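Local coordinates for protein putative NADH-depentdent flavin oxidoreductase (Cupriavidus metallidurans, PDB 5OCS) that binds FMN and, as an Old Yellow Enzyme-type ene-reductase, probably uses a nicotinamide cofactor to reduce its flavin, at residues G246-S251 with A291-P296. Sequence-based numbering, arbitrary orientation.
Sequences GTIALS and AEVGLP
Val293 packs against Ser251 where two neighbouring outer helices of the TIM barrel meet. Helix 244-256 follows barrel strand 228-233. Helix 284-293 follows the next strand, 262-265, and its last turn lies beside the first helix. Val293 can be followed outward from CB. Its CG1 stands anti to the backbone N (chi1 -178°) and lies 3.6 Å from Ser251 O. Its CG2, beside the backbone N, sits 3.8 Å from Ser251 CB and 3.9 Å from Ile248 O. The same CG2 meets Ile248 CG2 more loosely, at 4.2 Å. One valine thus touches two residues a helical turn apart.

At the exposed margin, the Glu292 side chain crosses that of Ile248 at about a right angle. Glu292 OE1 lies 3.6 Å from Ile248 CG2 and equally near Ile248 CD1. This is a van der Waals contact; the carboxylate makes its salt bridge through OE2 with Arg288, one turn back. Ile248 also touches Arg288.

No hydrogen bond joins the two segments. The Ser251 hydroxyl instead turns back on its own helix, and OG donates to Thr247 O at 2.8 Å. Gly294, with positive phi, ends the helical course, and the chain runs on into barrel strand 297-300. Here Leu295 and Ser251 both touch Val262 of the adjoining strand. Leu295 reaches back to helix 244-256 with one methyl, placing CD1 3.6 Å from Ser251 O. Thr247 O takes two bonds, from Ser251 N and Ser251 OG, which approach opposite faces of its carbonyl plane.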
loop_
_atom_site.group_PDB
_atom_site.type_symbol
_atom_site.label_atom_id
_atom_site.label_comp_id
_atom_site.label_asym_id
_atom_site.label_seq_id
_atom_site.Cartn_x
_atom_site.Cartn_y
_atom_site.Cartn_z
ATOM N N GLY D 246 -35.850 7.052 14.624
ATOM C CA GLY D 246 -35.071 6.323 15.595
ATOM C C GLY D 246 -33.623 6.800 15.636
ATOM O O GLY D 246 -33.044 6.971 16.713
ATOM N N THR D 247 -33.024 6.932 14.459
ATOM C CA THR D 247 -31.651 7.423 14.358
ATOM C C THR D 247 -31.464 8.757 15.089
ATOM O O THR D 247 -30.457 8.952 15.783
ATOM C CB THR D 247 -31.251 7.564 12.887
ATOM O OG1 THR D 247 -31.296 6.263 12.342
ATOM C CG2 THR D 247 -29.865 8.087 12.705
ATOM N N ILE D 248 -32.403 9.672 14.896
ATOM C CA ILE D 248 -32.310 10.994 15.522
ATOM C C ILE D 248 -32.428 10.856 17.027
ATOM O O ILE D 248 -31.659 11.478 17.752
ATOM C CB ILE D 248 -33.342 11.984 14.927
ATOM C CG1 ILE D 248 -32.945 12.288 13.493
ATOM C CG2 ILE D 248 -33.381 13.287 15.736
ATOM C CD1 ILE D 248 -33.999 12.932 12.647
ATOM N N ALA D 249 -33.359 10.023 17.495
ATOM C CA ALA D 249 -33.556 9.841 18.936
ATOM C C ALA D 249 -32.331 9.169 19.579
ATOM O O ALA D 249 -31.870 9.528 20.684
ATOM C CB ALA D 249 -34.818 9.030 19.189
ATOM N N LEU D 250 -31.791 8.188 18.866
ATOM C CA LEU D 250 -30.595 7.538 19.345
ATOM C C LEU D 250 -29.391 8.545 19.390
ATOM O O LEU D 250 -28.628 8.542 20.369
ATOM C CB LEU D 250 -30.298 6.296 18.504
ATOM C CG LEU D 250 -29.000 5.537 18.865
ATOM C CD1 LEU D 250 -29.096 4.941 20.254
ATOM C CD2 LEU D 250 -28.765 4.427 17.840
ATOM N N SER D 251 -29.271 9.392 18.385
ATOM C CA SER D 251 -28.164 10.366 18.284
ATOM C C SER D 251 -28.274 11.408 19.406
ATOM O O SER D 251 -27.268 11.754 20.039
ATOM C CB SER D 251 -28.127 11.005 16.934
ATOM O OG SER D 251 -27.910 10.012 15.925
ATOM N N ALA D 291 -27.847 18.577 11.479
ATOM C CA ALA D 291 -28.607 19.791 11.724
ATOM C C ALA D 291 -29.384 19.704 13.021
ATOM O O ALA D 291 -29.397 20.672 13.777
ATOM C CB ALA D 291 -29.540 20.077 10.574
ATOM N N GLU D 292 -30.003 18.558 13.301
ATOM C CA GLU D 292 -30.894 18.447 14.463
ATOM C C GLU D 292 -30.220 18.114 15.797
ATOM O O GLU D 292 -30.704 18.526 16.844
ATOM C CB GLU D 292 -31.982 17.409 14.217
ATOM C CG GLU D 292 -32.938 17.755 13.080
ATOM C CD GLU D 292 -34.186 16.914 13.067
ATOM O OE1 GLU D 292 -34.486 16.235 14.065
ATOM O OE2 GLU D 292 -34.872 16.925 12.037
ATOM N N VAL D 293 -29.156 17.314 15.771
ATOM C CA VAL D 293 -28.507 16.861 16.991
ATOM C C VAL D 293 -27.231 17.663 17.314
ATOM O O VAL D 293 -26.919 17.868 18.492
ATOM C CB VAL D 293 -28.208 15.354 16.940
ATOM C CG1 VAL D 293 -27.572 14.870 18.234
ATOM C CG2 VAL D 293 -29.499 14.579 16.698
ATOM N N GLY D 294 -26.478 18.064 16.293
ATOM C CA GLY D 294 -25.280 18.897 16.496
ATOM C C GLY D 294 -24.041 18.167 16.987
ATOM O O GLY D 294 -23.055 18.808 17.327
ATOM N N LEU D 295 -24.067 16.839 17.055
ATOM C CA LEU D 295 -22.834 16.071 17.300
ATOM C C LEU D 295 -21.953 16.194 16.051
ATOM O O LEU D 295 -22.465 16.357 14.937
ATOM C CB LEU D 295 -23.134 14.565 17.526
ATOM C CG LEU D 295 -23.431 13.925 18.880
ATOM C CD1 LEU D 295 -23.925 12.484 18.786
ATOM C CD2 LEU D 295 -22.230 14.016 19.797
ATOM N N PRO D 296 -20.625 16.039 16.188
ATOM C CA PRO D 296 -19.793 15.798 15.005
ATOM C C PRO D 296 -20.357 14.593 14.223
ATOM O O PRO D 296 -20.584 13.539 14.827
ATOM C CB PRO D 296 -18.429 15.468 15.623
ATOM C CG PRO D 296 -18.407 16.293 16.852
ATOM C CD PRO D 296 -19.801 16.246 17.393
#